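Local coordinates for protein succinate-semialdehyde dehydrogenase (Synechococcus sp., PDB 4ITA) that probably oxidises succinic semialdehyde to succinate with NADP as cofactor, as a dimeric member of the aldehyde dehydrogenase family, at residues Gly390-Asn396 and Val413-Val419; Ile5-Asn9 and Ser159-Gln163. One frame throughout, in Å; residues are numbered along the deposited sequence.

Interaction 1 of 2, residues Gly390-Asn396 and Val413-Val419; sequences GASAWTN and VFINGMV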
loop_
_atom_site.group_PDB
_atom_site.type_symbol
_atom_site.label_atom_id
_atom_site.label_comp_id
_atom_site.label_asym_id
_atom_site.label_seq_id
_atom_site.Cartn_x
_atom_site.Cartn_y
_atom_site.Cartn_z
ATOM N N GLY A 390 16.279 3.399 8.878
ATOM C CA GLY A 390 17.520 3.795 8.230
ATOM C C GLY A 390 18.735 3.049 8.762
ATOM O O GLY A 390 18.656 2.304 9.740
ATOM N N ALA A 391 19.865 3.239 8.095
ATOM C CA ALA A 391 21.120 2.638 8.527
ATOM C C ALA A 391 22.258 3.454 7.951
ATOM O O ALA A 391 22.196 3.879 6.792
ATOM C CB ALA A 391 21.212 1.190 8.058
ATOM N N SER A 392 23.294 3.678 8.760
ATOM C CA SER A 392 24.482 4.396 8.309
ATOM C C SER A 392 25.717 3.537 8.555
ATOM O O SER A 392 25.848 2.936 9.625
ATOM C CB SER A 392 24.588 5.714 9.078
ATOM O OG SER A 392 25.759 6.439 8.749
ATOM N N ALA A 393 26.614 3.469 7.572
ATOM C CA ALA A 393 27.845 2.688 7.707
ATOM C C ALA A 393 29.036 3.450 7.151
ATOM O O ALA A 393 28.934 4.118 6.118
ATOM C CB ALA A 393 27.706 1.324 7.031
ATOM N N TRP A 394 30.156 3.345 7.860
ATOM C CA TRP A 394 31.348 4.141 7.589
ATOM C C TRP A 394 32.518 3.227 7.266
ATOM O O TRP A 394 32.983 2.467 8.113
ATOM C CB TRP A 394 31.650 5.063 8.772
ATOM C CG TRP A 394 30.548 6.052 8.950
ATOM C CD1 TRP A 394 29.276 5.793 9.378
ATOM C CD2 TRP A 394 30.596 7.448 8.650
ATOM N NE1 TRP A 394 28.534 6.946 9.366
ATOM C CE2 TRP A 394 29.319 7.978 8.931
ATOM C CE3 TRP A 394 31.598 8.305 8.183
ATOM C CZ2 TRP A 394 29.018 9.333 8.759
ATOM C CZ3 TRP A 394 31.297 9.646 8.009
ATOM C CH2 TRP A 394 30.020 10.148 8.300
ATOM N N THR A 395 32.954 3.291 6.016
ATOM C CA THR A 395 34.027 2.451 5.515
ATOM C C THR A 395 34.408 2.965 4.148
ATOM O O THR A 395 33.570 3.489 3.413
ATOM C CB THR A 395 33.602 0.969 5.397
ATOM O OG1 THR A 395 34.595 0.257 4.648
ATOM C CG2 THR A 395 32.253 0.839 4.691
ATOM N N ASN A 396 35.682 2.817 3.806
ATOM C CA ASN A 396 36.156 3.208 2.492
ATOM C C ASN A 396 36.646 2.025 1.673
ATOM O O ASN A 396 37.323 2.194 0.657
ATOM C CB ASN A 396 37.201 4.308 2.619
ATOM C CG ASN A 396 36.578 5.613 3.039
ATOM O OD1 ASN A 396 35.844 6.228 2.267
ATOM N ND2 ASN A 396 36.820 6.023 4.277
ATOM N N VAL A 413 20.000 3.161 3.245
ATOM C CA VAL A 413 21.369 2.917 3.672
ATOM C C VAL A 413 22.254 4.052 3.183
ATOM O O VAL A 413 22.345 4.314 1.973
ATOM C CB VAL A 413 21.915 1.575 3.158
ATOM C CG1 VAL A 413 23.363 1.386 3.600
ATOM C CG2 VAL A 413 21.062 0.416 3.646
ATOM N N PHE A 414 22.895 4.727 4.135
ATOM C CA PHE A 414 23.827 5.809 3.836
ATOM C C PHE A 414 25.246 5.365 4.149
ATOM O O PHE A 414 25.522 4.862 5.240
ATOM C CB PHE A 414 23.485 7.066 4.643
ATOM C CG PHE A 414 22.381 7.901 4.042
ATOM C CD1 PHE A 414 21.127 7.355 3.778
ATOM C CD2 PHE A 414 22.598 9.243 3.750
ATOM C CE1 PHE A 414 20.110 8.132 3.237
ATOM C CE2 PHE A 414 21.588 10.026 3.208
ATOM C CZ PHE A 414 20.346 9.473 2.942
ATOM N N ILE A 415 26.140 5.529 3.180
ATOM C CA ILE A 415 27.543 5.180 3.350
ATOM C C ILE A 415 28.373 6.460 3.503
ATOM O O ILE A 415 28.361 7.327 2.626
ATOM C CB ILE A 415 28.071 4.343 2.167
ATOM C CG1 ILE A 415 27.247 3.058 1.984
ATOM C CG2 ILE A 415 29.556 4.032 2.340
ATOM C CD1 ILE A 415 27.305 2.098 3.164
ATOM N N ASN A 416 29.076 6.570 4.632
ATOM C CA ASN A 416 29.922 7.724 4.945
ATOM C C ASN A 416 29.137 9.029 5.053
ATOM O O ASN A 416 29.637 10.108 4.715
ATOM C CB ASN A 416 31.095 7.847 3.955
ATOM C CG ASN A 416 32.045 6.666 4.027
ATOM O OD1 ASN A 416 32.203 6.045 5.081
ATOM N ND2 ASN A 416 32.673 6.344 2.904
ATOM N N GLY A 417 27.899 8.914 5.520
ATOM C CA GLY A 417 27.097 10.069 5.873
ATOM C C GLY A 417 25.975 9.639 6.791
ATOM O O GLY A 417 25.658 8.452 6.860
ATOM N N MET A 418 25.372 10.590 7.497
ATOM C CA MET A 418 24.200 10.287 8.306
ATOM C C MET A 418 22.955 10.193 7.440
ATOM O O MET A 418 22.827 10.885 6.428
ATOM C CB MET A 418 23.986 11.325 9.421
ATOM C CG MET A 418 23.855 12.789 8.973
ATOM S SD MET A 418 23.523 13.969 10.347
ATOM C CE MET A 418 21.770 13.711 10.496
ATOM N N VAL A 419 22.031 9.332 7.841
ATOM C CA VAL A 419 20.752 9.237 7.156
ATOM C C VAL A 419 20.025 10.572 7.275
ATOM O O VAL A 419 19.972 11.168 8.356
ATOM C CB VAL A 419 19.895 8.099 7.755
ATOM C CG1 VAL A 419 18.542 8.009 7.069
ATOM C CG2 VAL A 419 20.621 6.770 7.641
HETATM O O HOH W 1 34.469 7.349 6.174
#

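Interaction 2 of 2, residues Ile5-Asn9 and Ser159-Gln163; sequences IATIN and SNVPQ. With NDP (NADPH dihydro-nicotinamide-adenine-dinucleotide phosphate), chain C.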
loop_
_atom_site.group_PDB
_atom_site.type_symbol
_atom_site.label_atom_id
_atom_site.label_comp_id
_atom_site.label_asym_id
_atom_site.label_seq_id
_atom_site.Cartn_x
_atom_site.Cartn_y
_atom_site.Cartn_z
ATOM N N ILE A 5 -5.744 18.722 24.451
ATOM C CA ILE A 5 -5.121 19.517 23.399
ATOM C C ILE A 5 -4.677 20.859 23.965
ATOM O O ILE A 5 -5.498 21.701 24.337
ATOM C CB ILE A 5 -6.081 19.738 22.222
ATOM C CG1 ILE A 5 -6.576 18.392 21.684
ATOM C CG2 ILE A 5 -5.399 20.557 21.129
ATOM C CD1 ILE A 5 -7.707 18.518 20.690
ATOM N N ALA A 6 -3.370 21.059 24.038
ATOM C CA ALA A 6 -2.830 22.218 24.723
ATOM C C ALA A 6 -1.391 22.496 24.332
ATOM O O ALA A 6 -0.634 21.586 23.974
ATOM C CB ALA A 6 -2.929 22.022 26.237
ATOM N N THR A 7 -1.025 23.769 24.392
ATOM C CA THR A 7 0.377 24.154 24.346
ATOM C C THR A 7 0.916 24.115 25.765
ATOM O O THR A 7 0.471 24.884 26.620
ATOM C CB THR A 7 0.571 25.573 23.781
ATOM O OG1 THR A 7 0.016 25.653 22.461
ATOM C CG2 THR A 7 2.058 25.945 23.739
ATOM N N ILE A 8 1.844 23.198 26.014
ATOM C CA ILE A 8 2.570 23.159 27.273
ATOM C C ILE A 8 4.049 23.286 26.948
ATOM O O ILE A 8 4.635 22.399 26.322
ATOM C CB ILE A 8 2.302 21.867 28.050
ATOM C CG1 ILE A 8 0.803 21.715 28.315
ATOM C CG2 ILE A 8 3.080 21.872 29.363
ATOM C CD1 ILE A 8 0.409 20.394 28.950
ATOM N N ASN A 9 4.642 24.408 27.340
ATOM C CA ASN A 9 6.034 24.708 27.017
ATOM C C ASN A 9 6.975 23.753 27.753
ATOM O O ASN A 9 7.055 23.791 28.977
ATOM C CB ASN A 9 6.341 26.160 27.394
ATOM C CG ASN A 9 7.674 26.643 26.860
ATOM O OD1 ASN A 9 8.622 25.870 26.721
ATOM N ND2 ASN A 9 7.758 27.934 26.565
ATOM N N SER A 159 -1.509 16.155 19.914
ATOM C CA SER A 159 -2.301 17.012 20.791
ATOM C C SER A 159 -1.508 18.115 21.477
ATOM O O SER A 159 -2.095 19.060 22.015
ATOM C CB SER A 159 -3.033 16.167 21.834
ATOM O OG SER A 159 -4.113 15.472 21.252
ATOM N N ASN A 160 -0.184 17.995 21.461
ATOM C CA ASN A 160 0.689 18.989 22.071
ATOM C C ASN A 160 1.249 20.015 21.087
ATOM O O ASN A 160 2.000 20.900 21.477
ATOM C CB ASN A 160 1.836 18.306 22.815
ATOM C CG ASN A 160 2.696 17.456 21.900
ATOM O OD1 ASN A 160 2.191 16.807 20.985
ATOM N ND2 ASN A 160 4.005 17.453 22.142
ATOM N N VAL A 161 0.878 19.914 19.813
ATOM C CA VAL A 161 1.267 20.963 18.860
ATOM C C VAL A 161 0.085 21.633 18.132
ATOM O O VAL A 161 0.120 21.808 16.905
ATOM C CB VAL A 161 2.364 20.481 17.857
ATOM C CG1 VAL A 161 3.657 20.178 18.591
ATOM C CG2 VAL A 161 1.903 19.260 17.068
ATOM N N PRO A 162 -0.952 22.047 18.885
ATOM C CA PRO A 162 -2.106 22.664 18.221
ATOM C C PRO A 162 -1.762 23.962 17.486
ATOM O O PRO A 162 -2.320 24.207 16.419
ATOM C CB PRO A 162 -3.080 22.926 19.384
ATOM C CG PRO A 162 -2.212 23.046 20.580
ATOM C CD PRO A 162 -1.102 22.067 20.353
ATOM N N GLN A 163 -0.871 24.786 18.027
ATOM C CA GLN A 163 -0.516 26.014 17.319
ATOM C C GLN A 163 0.225 25.739 16.014
ATOM O O GLN A 163 0.011 26.434 15.021
ATOM C CB GLN A 163 0.282 26.969 18.206
ATOM C CG GLN A 163 -0.496 27.467 19.412
ATOM C CD GLN A 163 0.270 28.519 20.181
ATOM O OE1 GLN A 163 0.721 29.516 19.611
ATOM N NE2 GLN A 163 0.436 28.299 21.480
HETATM P PA NDP C . 2.493 8.662 18.920
HETATM O O1A NDP C . 2.278 7.462 18.044
HETATM O O2A NDP C . 2.150 8.592 20.383
HETATM O O5B NDP C . 1.672 9.889 18.303
HETATM C C5B NDP C . 1.738 10.229 16.913
HETATM C C4B NDP C . 0.375 10.690 16.403
HETATM O O4B NDP C . -0.538 9.591 16.472
HETATM C C3B NDP C . -0.254 11.788 17.253
HETATM O O3B NDP C . -1.070 12.611 16.409
HETATM C C2B NDP C . -1.142 11.009 18.204
HETATM O O2B NDP C . -2.228 11.767 18.720
HETATM C C1B NDP C . -1.672 9.967 17.258
HETATM N N9A NDP C . -2.151 8.730 17.892
HETATM C C8A NDP C . -1.639 8.078 18.955
HETATM N N7A NDP C . -2.352 6.953 19.199
HETATM C C5A NDP C . -3.315 6.874 18.267
HETATM C C6A NDP C . -4.413 5.955 17.931
HETATM N N6A NDP C . -4.616 4.848 18.674
HETATM N N1A NDP C . -5.183 6.264 16.871
HETATM C C2A NDP C . -4.986 7.359 16.124
HETATM N N3A NDP C . -4.011 8.246 16.371
HETATM C C4A NDP C . -3.171 8.046 17.407
HETATM O O3 NDP C . 4.049 9.051 18.656
HETATM P PN NDP C . 5.214 9.696 19.587
HETATM O O1N NDP C . 5.191 9.125 20.987
HETATM O O2N NDP C . 5.186 11.183 19.366
HETATM O O5D NDP C . 6.527 9.112 18.859
HETATM C C5D NDP C . 6.856 9.512 17.536
HETATM C C4D NDP C . 7.154 8.286 16.691
HETATM O O4D NDP C . 7.087 8.629 15.299
HETATM C C3D NDP C . 8.546 7.732 16.918
HETATM O O3D NDP C . 8.505 6.302 16.976
HETATM C C2D NDP C . 9.282 8.251 15.698
HETATM O O2D NDP C . 10.441 7.460 15.436
HETATM C C1D NDP C . 8.229 8.104 14.618
HETATM N N1N NDP C . 8.588 8.919 13.450
HETATM C C2N NDP C . 8.524 8.397 12.213
HETATM C C3N NDP C . 9.276 8.956 11.181
HETATM C C7N NDP C . 9.206 8.422 9.782
HETATM O O7N NDP C . 9.095 9.224 8.857
HETATM N N7N NDP C . 9.271 7.110 9.570
HETATM C C4N NDP C . 10.204 10.119 11.440
HETATM C C5N NDP C . 9.779 10.829 12.640
HETATM C C6N NDP C . 8.988 10.199 13.597
HETATM P P2B NDP C . -2.197 12.382 20.204
HETATM O O1X NDP C . -3.536 13.057 20.290
HETATM O O2X NDP C . -2.061 11.216 21.155
HETATM O O3X NDP C . -1.056 13.350 20.288
HETATM O O HOH W 2 2.869 21.907 23.787
#

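Interaction 1 of 2, residues Gly390-Asn396 and Val413-Val419
Ala391-Ala393 and Val413-Ile415 pair as neighbouring parallel strands, the two ends of a beta-alpha-beta unit whose helix, 398-407, covers the face carrying Ala393 and Ile415. Three backbone bonds stitch them together: Phe414 N gives to Ala391 O, Ala393 N to Phe414 O, and Asn416 N to Ala393 O at 2.9 Å. Where the ladder stops, the carboxamide of Asn416 takes over. With CG beside its own backbone N (chi1 -64°), it reaches back to Thr395 and uses both ends of the amide: OD1 accepts from Thr395 N at 3.0 Å, while ND2 gives to Thr395 O, also 3.0 Å away, from well above that carbonyl's plane. Both bonds are bent, with N-H...acceptor angles near 145°, yet together they fix the rotation of the amide. Thr395 O has a second donor in Gln401, and the Thr395 hydroxyl is bonded to Glu400. A water donates weakly to Asn416 OD1 at 2.8 Å and accepts weakly from Asn396 ND2.

On the face bearing Ser392, the Trp394 indole lies over the backbone of Asn416 and Gly417. Asn416 CA sits 3.7 Å from the centroid of the six-membered ring, only 12° off its normal, a CH-pi contact. Phe414, on the same face of the sheet, stacks with Trp454 of the second subunit, and a strand of that subunit continues the parallel ladder beyond Val413-Ile415. The buried Ser392 hydroxyl, turned anti to its own nitrogen, is engaged both ways: Ser392 OG accepts a hydrogen bond from Trp394 NE1 at 2.9 Å, tilted out of the ring plane, and donates one to Gly417 O, 2.8 Å from Ser392 OG.

Interaction 2 of 2, residues Ile5-Asn9 and Ser159-Gln163
Thr7 OG1 and Gln163 NE2 are brought together by two first torsions of the same kind: the Thr7 hydroxyl stands beside its own backbone N (chi1 -58°), and Gln163 CG does likewise (chi1 -63°) before the rest of the chain runs out extended. The two side chains lie nearly perpendicular, and Gln163 NE2 donates a hydrogen bond to Thr7 OG1 at 2.9 Å, with the oxygen tilted somewhat out of the amide plane. The Thr7 hydroxyl is also bonded to Glu74, whose carboxylate accepts from Gln163 N as well, tying the strand to the first turn of helix 162-175. A leucine in place of Gln163 would probably leave Thr7 OG1 without this amide donor and weaken the tie between strand and helix.

On the N-terminal side of that pair, Ala6 N bonds to Ser159 O at 3.1 Å. A water accepts from Ile8 N while approaching Asn160 O at 2.7 Å. Pro162 adds apolar packing: its CB meets Ile5 CG2 at 3.7 Å, the two side chains running alongside in opposite senses, and its CD lies against Ala6 O.

While its carbonyl holds the strand, Ser159 turns its N and OG to the cofactor: Ser159 N gives to O3X of NADPH at 2.9 Å, and Ser159 OG to O1X at 2.7 Å. Both oxygens belong to the 2'-phosphate on the adenosine ribose, so this loop between strand 152-156 and helix 162-175 forms part of the NADP-binding site of the Rossmann-type domain.

Overall arrangement
Interaction 2 comes first along the chain, joining the N-terminal strand 6-8 to the start of helix 162-175, and it is complete before interaction 1 begins. The two lie on opposite sides of the chain's centre, with centres about 35 Å apart and nearest atoms about 21 Å apart, and they share no sheet. Residues 390-396 and 413-419 form one end of the seven-stranded sheet, which runs on into the second subunit, whereas residues 159-163 follow a strand of the eight-stranded sheet. Interaction 1 thus lies at the dimer edge of its sheet and interaction 2 at the phosphate end of NADPH, which is bonded to Ser159; the nearest cofactor atom is about 9 Å from Gly390 CA.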